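Local structure of Exo-beta-1,3-galactanase (Bifidobacterium bifidum, 5FLW) at residues D211-T219 against E229-T240; R137-E145 against E189-Y200. The protein probably cleaves beta-1,3-galactan from its chain ends, releasing galactose, as a putative exo-acting glycoside hydrolase of family 43. All blocks are in the same frame, centred on the assembly; numbering follows the deposited sequence.

Contact 1 (D211-T219 against E229-T240). Unlike the reference sequence in segment 229-240: Glu236 (reference Lys).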
loop_
_atom_site.group_PDB
_atom_site.type_symbol
_atom_site.label_atom_id
_atom_site.label_comp_id
_atom_site.label_asym_id
_atom_site.label_seq_id
_atom_site.Cartn_x
_atom_site.Cartn_y
_atom_site.Cartn_z
ATOM N N ASP A 211 -10.546 10.203 -10.612
ATOM C CA ASP A 211 -10.606 11.418 -9.812
ATOM C C ASP A 211 -10.095 11.162 -8.393
ATOM O O ASP A 211 -10.347 10.110 -7.793
ATOM C CB ASP A 211 -12.040 11.940 -9.763
ATOM C CG ASP A 211 -12.548 12.425 -11.135
ATOM O OD1 ASP A 211 -11.759 12.976 -11.953
ATOM O OD2 ASP A 211 -13.753 12.224 -11.398
ATOM N N THR A 212 -9.359 12.131 -7.862
ATOM C CA THR A 212 -8.977 12.106 -6.461
ATOM C C THR A 212 -10.152 12.580 -5.605
ATOM O O THR A 212 -11.063 13.275 -6.075
ATOM C CB THR A 212 -7.724 12.959 -6.260
ATOM O OG1 THR A 212 -7.931 14.243 -6.855
ATOM C CG2 THR A 212 -6.511 12.298 -6.941
ATOM N N ASN A 213 -10.132 12.186 -4.332
ATOM C CA ASN A 213 -11.222 12.468 -3.411
ATOM C C ASN A 213 -10.652 12.745 -2.028
ATOM O O ASN A 213 -9.452 12.579 -1.777
ATOM C CB ASN A 213 -12.235 11.293 -3.368
ATOM C CG ASN A 213 -11.594 9.961 -2.930
ATOM O OD1 ASN A 213 -11.304 9.752 -1.754
ATOM N ND2 ASN A 213 -11.418 9.052 -3.879
ATOM N N ASP A 214 -11.532 13.165 -1.121
ATOM C CA ASP A 214 -11.136 13.387 0.265
ATOM C C ASP A 214 -11.048 12.016 0.932
ATOM O O ASP A 214 -12.072 11.378 1.228
ATOM C CB ASP A 214 -12.132 14.302 0.970
ATOM C CG ASP A 214 -12.100 15.728 0.446
ATOM O OD1 ASP A 214 -11.036 16.195 -0.049
ATOM O OD2 ASP A 214 -13.152 16.409 0.567
ATOM N N ASN A 215 -9.814 11.545 1.143
ATOM C CA ASN A 215 -9.590 10.257 1.779
ATOM C C ASN A 215 -9.933 10.338 3.277
ATOM O O ASN A 215 -10.011 11.420 3.874
ATOM C CB ASN A 215 -8.137 9.813 1.591
ATOM C CG ASN A 215 -7.745 9.560 0.109
ATOM O OD1 ASN A 215 -6.574 9.304 -0.171
ATOM N ND2 ASN A 215 -8.701 9.649 -0.822
ATOM N N LYS A 216 -10.138 9.166 3.893
ATOM C CA LYS A 216 -10.611 9.140 5.275
ATOM C C LYS A 216 -9.873 8.089 6.102
ATOM O O LYS A 216 -9.179 7.201 5.574
ATOM C CB LYS A 216 -12.123 8.874 5.345
ATOM C CG LYS A 216 -12.953 9.739 4.455
ATOM C CD LYS A 216 -14.437 9.549 4.755
ATOM C CE LYS A 216 -15.271 10.544 3.989
ATOM N NZ LYS A 216 -16.736 10.338 4.173
ATOM N N TYR A 217 -10.064 8.184 7.427
ATOM C CA TYR A 217 -9.491 7.222 8.361
ATOM C C TYR A 217 -10.492 6.834 9.453
ATOM O O TYR A 217 -11.457 7.561 9.756
ATOM C CB TYR A 217 -8.165 7.721 8.965
ATOM C CG TYR A 217 -8.344 8.794 10.024
ATOM C CD1 TYR A 217 -8.705 10.099 9.666
ATOM C CD2 TYR A 217 -8.173 8.508 11.375
ATOM C CE1 TYR A 217 -8.892 11.099 10.623
ATOM C CE2 TYR A 217 -8.359 9.504 12.356
ATOM C CZ TYR A 217 -8.712 10.796 11.972
ATOM O OH TYR A 217 -8.879 11.780 12.935
ATOM N N SER A 218 -10.230 5.673 10.058
ATOM C CA SER A 218 -11.000 5.144 11.175
ATOM C C SER A 218 -10.013 4.602 12.201
ATOM O O SER A 218 -8.880 4.256 11.857
ATOM C CB SER A 218 -11.961 4.052 10.685
ATOM O OG SER A 218 -12.712 3.483 11.727
ATOM N N THR A 219 -10.440 4.554 13.475
ATOM C CA THR A 219 -9.599 4.052 14.564
ATOM C C THR A 219 -10.328 2.951 15.337
ATOM O O THR A 219 -11.563 2.855 15.322
ATOM C CB THR A 219 -9.163 5.157 15.557
ATOM O OG1 THR A 219 -10.322 5.707 16.186
ATOM C CG2 THR A 219 -8.448 6.275 14.822
ATOM N N GLU A 229 -16.298 6.016 13.351
ATOM C CA GLU A 229 -16.736 6.764 12.177
ATOM C C GLU A 229 -15.530 7.100 11.290
ATOM O O GLU A 229 -14.442 7.395 11.791
ATOM C CB GLU A 229 -17.378 8.060 12.684
ATOM C CG GLU A 229 -17.635 9.090 11.616
ATOM C CD GLU A 229 -18.032 10.468 12.171
ATOM O OE1 GLU A 229 -17.629 10.822 13.307
ATOM O OE2 GLU A 229 -18.743 11.211 11.465
ATOM N N TRP A 230 -15.728 7.092 9.981
ATOM C CA TRP A 230 -14.648 7.440 9.069
ATOM C C TRP A 230 -14.633 8.959 8.894
ATOM O O TRP A 230 -15.645 9.555 8.541
ATOM C CB TRP A 230 -14.812 6.719 7.731
ATOM C CG TRP A 230 -14.577 5.243 7.853
ATOM C CD1 TRP A 230 -15.447 4.313 8.341
ATOM C CD2 TRP A 230 -13.386 4.531 7.505
ATOM N NE1 TRP A 230 -14.874 3.070 8.314
ATOM C CE2 TRP A 230 -13.608 3.174 7.802
ATOM C CE3 TRP A 230 -12.154 4.909 6.965
ATOM C CZ2 TRP A 230 -12.643 2.195 7.577
ATOM C CZ3 TRP A 230 -11.202 3.937 6.745
ATOM C CH2 TRP A 230 -11.450 2.597 7.050
ATOM N N LYS A 231 -13.563 9.629 9.017
ATOM C CA LYS A 231 -13.302 11.061 9.069
ATOM C C LYS A 231 -12.216 11.492 8.101
ATOM O O LYS A 231 -11.366 10.708 7.704
ATOM C CB LYS A 231 -12.859 11.468 10.472
ATOM C CG LYS A 231 -13.923 11.339 11.543
ATOM C CD LYS A 231 -13.369 11.745 12.895
ATOM C CE LYS A 231 -14.429 11.644 13.978
ATOM N NZ LYS A 231 -13.882 12.018 15.307
ATOM N N LEU A 232 -12.276 12.620 7.597
ATOM C CA LEU A 232 -11.258 13.129 6.702
ATOM C C LEU A 232 -9.996 13.447 7.483
ATOM O O LEU A 232 -10.070 13.915 8.611
ATOM C CB LEU A 232 -11.744 14.446 6.084
ATOM C CG LEU A 232 -12.452 14.507 4.729
ATOM C CD1 LEU A 232 -13.825 13.870 4.800
ATOM C CD2 LEU A 232 -12.567 15.946 4.249
ATOM N N PHE A 233 -8.834 13.195 6.892
ATOM C CA PHE A 233 -7.566 13.612 7.504
ATOM C C PHE A 233 -6.878 14.810 6.845
ATOM O O PHE A 233 -5.982 15.402 7.461
ATOM C CB PHE A 233 -6.568 12.447 7.689
ATOM C CG PHE A 233 -6.273 11.662 6.434
ATOM C CD1 PHE A 233 -7.079 10.590 6.051
ATOM C CD2 PHE A 233 -5.180 11.991 5.642
ATOM C CE1 PHE A 233 -6.810 9.860 4.883
ATOM C CE2 PHE A 233 -4.893 11.261 4.457
ATOM C CZ PHE A 233 -5.712 10.199 4.091
ATOM N N ALA A 234 -7.241 15.159 5.614
ATOM C CA ALA A 234 -6.820 16.376 4.935
ATOM C C ALA A 234 -7.992 17.360 4.836
ATOM O O ALA A 234 -9.148 16.995 5.080
ATOM C CB ALA A 234 -6.310 16.027 3.533
ATOM N N PRO A 235 -7.729 18.623 4.473
ATOM C CA PRO A 235 -8.828 19.604 4.447
ATOM C C PRO A 235 -9.917 19.202 3.461
ATOM O O PRO A 235 -9.674 18.576 2.419
ATOM C CB PRO A 235 -8.133 20.903 4.037
ATOM C CG PRO A 235 -6.707 20.714 4.385
ATOM C CD PRO A 235 -6.403 19.261 4.294
ATOM N N GLU A 236 -11.143 19.536 3.831
ATOM C CA GLU A 236 -12.276 19.271 2.967
ATOM C C GLU A 236 -12.105 19.965 1.626
ATOM O O GLU A 236 -11.815 21.165 1.566
ATOM C CB GLU A 236 -13.557 19.737 3.656
ATOM C CG GLU A 236 -14.832 19.454 2.891
ATOM C CD GLU A 236 -16.076 19.791 3.692
ATOM O OE1 GLU A 236 -16.031 20.768 4.504
ATOM O OE2 GLU A 236 -17.119 19.105 3.460
ATOM N N GLY A 237 -12.292 19.200 0.548
ATOM C CA GLY A 237 -12.131 19.723 -0.778
ATOM C C GLY A 237 -10.713 19.707 -1.293
ATOM O O GLY A 237 -10.512 19.959 -2.489
ATOM N N ALA A 238 -9.716 19.420 -0.443
ATOM C CA ALA A 238 -8.337 19.331 -0.919
ATOM C C ALA A 238 -8.079 18.057 -1.716
ATOM O O ALA A 238 -7.000 17.924 -2.306
ATOM C CB ALA A 238 -7.326 19.393 0.226
ATOM N N LYS A 239 -9.024 17.102 -1.732
ATOM C CA LYS A 239 -8.842 15.817 -2.427
ATOM C C LYS A 239 -7.544 15.122 -2.001
ATOM O O LYS A 239 -6.836 14.545 -2.824
ATOM C CB LYS A 239 -8.894 15.958 -3.958
ATOM C CG LYS A 239 -10.068 16.696 -4.558
ATOM C CD LYS A 239 -11.376 16.029 -4.285
ATOM C CE LYS A 239 -12.486 16.777 -5.046
ATOM N NZ LYS A 239 -13.888 16.465 -4.552
ATOM N N THR A 240 -7.229 15.176 -0.696
ATOM C CA THR A 240 -6.005 14.565 -0.161
ATOM C C THR A 240 -4.775 15.148 -0.865
ATOM O O THR A 240 -3.849 14.431 -1.261
ATOM C CB THR A 240 -6.044 13.030 -0.253
ATOM O OG1 THR A 240 -7.372 12.563 0.021
ATOM C CG2 THR A 240 -5.112 12.406 0.773
HETATM O O HOH W 1 -9.049 15.989 1.511
HETATM O O HOH W 2 -14.263 17.158 -2.095
HETATM O O HOH W 3 -9.113 13.933 3.669
HETATM O O HOH W 4 -11.788 8.672 12.340
HETATM O O HOH W 5 -9.906 14.178 12.013
HETATM O O HOH W 6 -10.794 11.939 15.603
#
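Asp214 reaches across to residues 232-239 along its whole length. Its CB rests on the Leu232 branch, 3.7 Å from CD2, and its CG lies beside Leu232 CD2 and Gly237 N. With CG anti to the carbonyl carbon (chi1 -68°), the carboxylate is carried on to the type II turn Pro235-Ala238 and the residue after it. At the tip, Asp214 OD1 accepts Lys239 N at 2.8 Å, met nearly along the C-O bond. Asp214 OD2 takes Gly237 N at 2.9 Å in an almost straight bond. That amide comes in on the syn side, 21° out of the carboxylate plane. A water joins Asp214 OD2 to Lys239 NZ; the Lys239 chain bends at chi2 and sets CD against Thr212 O. Next door, Thr240 OG1 donates to Asn213 O at 2.7 Å in the carbonyl plane, while Asn215 OD1 turns to Val245 N.

At the other end of the contact the segments form the outer hairpin of a propeller blade. Tyr217 and Lys231 are an antiparallel hydrogen-bonded pair with both amides engaged. The Tyr217 ring presents CD1 to Phe233 CB at 3.7 Å, and its OH runs on to Ala290 N. Ser218 lays its CB over the centre of the six-membered ring of Trp230, 3.5 Å from the centroid, a CH-pi contact; its OG bonds to Ser228 O. Trp202 packs edge-to-face with the same indole. Were Trp230 an alanine, Ser218 CB would probably lose its aromatic cover and Trp202 its ring partner, opening a gap beside the strand.

Paired backbone bonds plus apolar and aromatic packing thus secure the hairpin, whereas one carboxylate gripped by two backbone amides fixes the turn, and those N-H groups are likely to stabilise Asp214 in its ionised form.

Contact 2 (R137-E145 against E189-Y200)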
loop_
_atom_site.group_PDB
_atom_site.type_symbol
_atom_site.label_atom_id
_atom_site.label_comp_id
_atom_site.label_asym_id
_atom_site.label_seq_id
_atom_site.Cartn_x
_atom_site.Cartn_y
_atom_site.Cartn_z
ATOM N N ARG A 137 -9.335 -6.807 -4.489
ATOM C CA ARG A 137 -8.663 -5.881 -5.404
ATOM C C ARG A 137 -7.541 -5.134 -4.677
ATOM O O ARG A 137 -6.525 -5.758 -4.366
ATOM C CB ARG A 137 -9.686 -5.033 -6.152
ATOM C CG ARG A 137 -10.526 -5.922 -7.093
ATOM C CD ARG A 137 -11.259 -5.085 -8.103
ATOM N NE ARG A 137 -12.047 -5.845 -9.071
ATOM C CZ ARG A 137 -13.312 -6.155 -8.859
ATOM N NH1 ARG A 137 -13.859 -5.789 -7.694
ATOM N NH2 ARG A 137 -14.036 -6.800 -9.781
ATOM N N ASP A 138 -7.696 -3.849 -4.336
ATOM C CA ASP A 138 -6.602 -3.161 -3.637
ATOM C C ASP A 138 -6.257 -3.882 -2.340
ATOM O O ASP A 138 -7.145 -4.363 -1.625
ATOM C CB ASP A 138 -7.005 -1.744 -3.249
ATOM C CG ASP A 138 -6.973 -0.778 -4.413
ATOM O OD1 ASP A 138 -6.704 -1.184 -5.583
ATOM O OD2 ASP A 138 -7.276 0.400 -4.141
ATOM N N ILE A 139 -4.956 -3.972 -2.047
ATOM C CA ILE A 139 -4.473 -4.614 -0.836
ATOM C C ILE A 139 -3.477 -3.703 -0.120
ATOM O O ILE A 139 -2.846 -2.825 -0.722
ATOM C CB ILE A 139 -3.816 -5.999 -1.077
ATOM C CG1 ILE A 139 -2.642 -5.853 -2.054
ATOM C CG2 ILE A 139 -4.850 -7.054 -1.539
ATOM C CD1 ILE A 139 -1.660 -7.009 -1.985
ATOM N N GLY A 140 -3.349 -3.949 1.198
ATOM C CA GLY A 140 -2.253 -3.440 1.999
ATOM C C GLY A 140 -1.883 -4.493 3.029
ATOM O O GLY A 140 -2.544 -5.523 3.126
ATOM N N VAL A 141 -0.812 -4.240 3.789
ATOM C CA VAL A 141 -0.394 -5.175 4.834
ATOM C C VAL A 141 -0.170 -4.461 6.171
ATOM O O VAL A 141 0.120 -3.258 6.235
ATOM C CB VAL A 141 0.850 -6.015 4.442
ATOM C CG1 VAL A 141 0.534 -6.936 3.243
ATOM C CG2 VAL A 141 2.045 -5.098 4.153
ATOM N N PHE A 142 -0.268 -5.239 7.254
ATOM C CA PHE A 142 0.053 -4.734 8.581
ATOM C C PHE A 142 0.616 -5.879 9.430
ATOM O O PHE A 142 0.087 -6.991 9.420
ATOM C CB PHE A 142 -1.174 -4.075 9.249
ATOM C CG PHE A 142 -0.942 -3.677 10.692
ATOM C CD1 PHE A 142 -0.154 -2.577 11.012
ATOM C CD2 PHE A 142 -1.498 -4.414 11.727
ATOM C CE1 PHE A 142 0.077 -2.238 12.323
ATOM C CE2 PHE A 142 -1.269 -4.069 13.033
ATOM C CZ PHE A 142 -0.478 -2.977 13.332
ATOM N N GLN A 143 1.698 -5.598 10.148
ATOM C CA GLN A 143 2.316 -6.552 11.062
ATOM C C GLN A 143 2.264 -5.969 12.474
ATOM O O GLN A 143 2.826 -4.895 12.730
ATOM C CB GLN A 143 3.750 -6.840 10.636
ATOM C CG GLN A 143 4.439 -7.856 11.477
ATOM C CD GLN A 143 5.765 -8.251 10.891
ATOM O OE1 GLN A 143 6.677 -7.416 10.749
ATOM N NE2 GLN A 143 5.883 -9.520 10.508
ATOM N N ASP A 144 1.573 -6.669 13.377
ATOM C CA ASP A 144 1.333 -6.204 14.738
ATOM C C ASP A 144 2.525 -6.549 15.657
ATOM O O ASP A 144 3.449 -7.288 15.274
ATOM C CB ASP A 144 0.008 -6.771 15.255
ATOM C CG ASP A 144 -0.704 -5.847 16.250
ATOM O OD1 ASP A 144 -0.075 -4.926 16.821
ATOM O OD2 ASP A 144 -1.910 -6.086 16.474
ATOM N N GLU A 145 2.471 -6.001 16.889
ATOM C CA GLU A 145 3.595 -6.113 17.817
ATOM C C GLU A 145 3.826 -7.551 18.264
ATOM O O GLU A 145 4.955 -7.920 18.610
ATOM C CB GLU A 145 3.378 -5.201 19.037
ATOM C CG GLU A 145 4.658 -4.899 19.832
ATOM C CD GLU A 145 4.555 -3.637 20.678
ATOM O OE1 GLU A 145 3.421 -3.142 20.851
ATOM O OE2 GLU A 145 5.603 -3.142 21.154
ATOM N N GLU A 189 -10.877 2.073 -0.631
ATOM C CA GLU A 189 -9.821 1.249 -1.211
ATOM C C GLU A 189 -8.425 1.707 -0.783
ATOM O O GLU A 189 -8.298 2.520 0.126
ATOM C CB GLU A 189 -9.970 1.067 -2.724
ATOM C CG GLU A 189 -9.872 2.331 -3.541
ATOM C CD GLU A 189 -10.148 2.091 -5.015
ATOM O OE1 GLU A 189 -10.086 0.933 -5.476
ATOM O OE2 GLU A 189 -10.418 3.074 -5.717
ATOM N N SER A 190 -7.269 1.267 -1.462
ATOM C CA SER A 190 -5.885 1.612 -1.118
ATOM C C SER A 190 -5.688 1.675 0.400
ATOM O O SER A 190 -5.283 2.698 0.937
ATOM C CB SER A 190 -5.419 2.902 -1.813
ATOM O OG SER A 190 -6.088 4.053 -1.335
ATOM N N PRO A 191 -5.961 0.568 1.086
ATOM C CA PRO A 191 -5.864 0.576 2.552
ATOM C C PRO A 191 -4.429 0.606 3.066
ATOM O O PRO A 191 -3.510 0.012 2.475
ATOM C CB PRO A 191 -6.542 -0.751 2.946
ATOM C CG PRO A 191 -6.305 -1.646 1.758
ATOM C CD PRO A 191 -6.483 -0.716 0.572
ATOM N N THR A 192 -4.273 1.252 4.233
ATOM C CA THR A 192 -3.026 1.236 4.992
ATOM C C THR A 192 -3.372 1.403 6.475
ATOM O O THR A 192 -4.306 2.138 6.812
ATOM C CB THR A 192 -2.050 2.318 4.465
ATOM O OG1 THR A 192 -0.840 2.305 5.242
ATOM C CG2 THR A 192 -2.684 3.702 4.467
ATOM N N ILE A 193 -2.642 0.696 7.355
ATOM C CA ILE A 193 -2.889 0.728 8.797
ATOM C C ILE A 193 -1.579 0.937 9.545
ATOM O O ILE A 193 -0.572 0.285 9.249
ATOM C CB ILE A 193 -3.578 -0.576 9.305
ATOM C CG1 ILE A 193 -5.008 -0.687 8.748
ATOM C CG2 ILE A 193 -3.611 -0.664 10.860
ATOM C CD1 ILE A 193 -5.749 -1.978 9.082
ATOM N N ILE A 194 -1.625 1.788 10.570
ATOM C CA ILE A 194 -0.535 1.948 11.527
ATOM C C ILE A 194 -1.128 1.812 12.926
ATOM O O ILE A 194 -2.351 1.791 13.118
ATOM C CB ILE A 194 0.272 3.278 11.392
ATOM C CG1 ILE A 194 -0.610 4.517 11.626
ATOM C CG2 ILE A 194 0.997 3.366 10.047
ATOM C CD1 ILE A 194 -0.738 4.953 13.056
ATOM N N LYS A 195 -0.238 1.688 13.899
ATOM C CA LYS A 195 -0.618 1.592 15.305
ATOM C C LYS A 195 0.213 2.563 16.135
ATOM O O LYS A 195 1.426 2.674 15.944
ATOM C CB LYS A 195 -0.346 0.173 15.844
ATOM C CG LYS A 195 -1.106 -0.230 17.132
ATOM C CD LYS A 195 -0.575 -1.560 17.649
ATOM C CE LYS A 195 -1.393 -2.095 18.792
ATOM N NZ LYS A 195 -1.036 -3.480 19.194
ATOM N N LYS A 196 -0.447 3.269 17.053
ATOM C CA LYS A 196 0.251 4.168 17.962
ATOM C C LYS A 196 -0.399 4.085 19.339
ATOM O O LYS A 196 -1.601 4.350 19.481
ATOM C CB LYS A 196 0.216 5.615 17.461
ATOM C CG LYS A 196 0.990 6.574 18.346
ATOM C CD LYS A 196 0.646 8.009 17.987
ATOM C CE LYS A 196 1.187 9.003 18.988
ATOM N NZ LYS A 196 2.647 8.819 19.181
ATOM N N ASP A 197 0.398 3.733 20.347
ATOM C CA ASP A 197 -0.060 3.719 21.742
ATOM C C ASP A 197 -1.369 2.951 21.892
ATOM O O ASP A 197 -2.333 3.417 22.509
ATOM C CB ASP A 197 -0.163 5.128 22.318
ATOM C CG ASP A 197 -0.462 5.124 23.809
ATOM O OD1 ASP A 197 -0.121 4.128 24.481
ATOM O OD2 ASP A 197 -1.057 6.146 24.301
ATOM N N GLY A 198 -1.401 1.755 21.292
ATOM C CA GLY A 198 -2.527 0.855 21.431
ATOM C C GLY A 198 -3.709 1.119 20.517
ATOM O O GLY A 198 -4.667 0.336 20.552
ATOM N N LEU A 199 -3.691 2.186 19.708
ATOM C CA LEU A 199 -4.806 2.527 18.827
ATOM C C LEU A 199 -4.378 2.292 17.380
ATOM O O LEU A 199 -3.309 2.755 16.967
ATOM C CB LEU A 199 -5.212 3.992 18.992
ATOM C CG LEU A 199 -6.539 4.407 18.364
ATOM C CD1 LEU A 199 -7.687 3.796 19.150
ATOM C CD2 LEU A 199 -6.677 5.899 18.308
ATOM N N TYR A 200 -5.217 1.577 16.617
ATOM C CA TYR A 200 -4.986 1.346 15.188
ATOM C C TYR A 200 -5.620 2.471 14.379
ATOM O O TYR A 200 -6.732 2.917 14.679
ATOM C CB TYR A 200 -5.617 0.021 14.756
ATOM C CG TYR A 200 -5.108 -1.200 15.500
ATOM C CD1 TYR A 200 -3.929 -1.830 15.109
ATOM C CD2 TYR A 200 -5.809 -1.722 16.604
ATOM C CE1 TYR A 200 -3.460 -2.944 15.783
ATOM C CE2 TYR A 200 -5.345 -2.837 17.287
ATOM C CZ TYR A 200 -4.164 -3.445 16.876
ATOM O OH TYR A 200 -3.689 -4.563 17.541
HETATM O O HOH W 7 -9.878 -1.901 -4.773
HETATM O O HOH W 8 -8.038 -0.254 -7.980
HETATM O O HOH W 9 -3.159 -0.096 -0.513
HETATM O O HOH W 10 0.030 -0.387 5.951
#
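Phe142 and Tyr200 meet with their ring planes nearly perpendicular, at 85°, where two blades of the five-bladed beta-propeller of family 43 abut. Strands 139-143 and 191-196, each the first strand of its four-stranded blade, run side by side in nearly the same direction, 12° apart. The gap between them is filled by side chains and bridged by water: one water joins Ile139 O to Pro191 O, another Val141 O to Ile193 N.

With CG anti to the backbone N (chi1 173°), the Phe142 ring swings across to the neighbouring blade. Ile193 CG2 sits over one of its faces, 4.1 Å from the centroid, in a CH-pi contact. Lys195 CB touches Phe142 CZ, and Phe142 CE2 lies 3.7 Å from Tyr200 CE1, near the plane of the tyrosine ring.

The same tyrosine ring is met at its edge by Asp144, whose carboxylate is steeply inclined to it. Asp144 OD2 accepts Tyr200 OH at 2.6 Å through its syn lone pair. The extended chain of Lys195 comes in at about a right angle to the aspartate and brings NZ to the syn lone pair of Asp144 OD1, a salt bridge of 2.9 Å. Since OD1 also accepts the N-H of Glu145, three donors pin this buried carboxylate and fix its rotation.

At the other end the carboxylates of Asp138 and Glu189 lie close, their planes turned only slightly from each other and Asp138 OD2 3.2 Å from Glu189 OE1. Water links Glu189 OE1 to Asp138 N, and Arg83 pairs with Asp138 OD1. The second oxygen of Asp138, OD2, turns its anti lone pair to the backbone of the other blade and accepts Ser190 N at 2.8 Å.

How the contacts relate
From the N terminus, residues 137-145 open a blade with strand 139-143. Its other three strands follow before residues 189-200 return to close contact 2, which ties that blade to the next across a 43-residue interval. The chain then turns at 196-199 into strand 199-205, and contact 1 opens after it: residues 211-219 and 229-240 close a short hairpin on the far side of the same sheet. The two contacts are in series, neither nesting nor crossing, with centres about 17 Å apart. They meet where Thr219 CB lies 3.4 Å from Tyr200 O. One joins neighbouring blades; the other finishes a blade's outer edge and leads toward strand 244-250 of the following one.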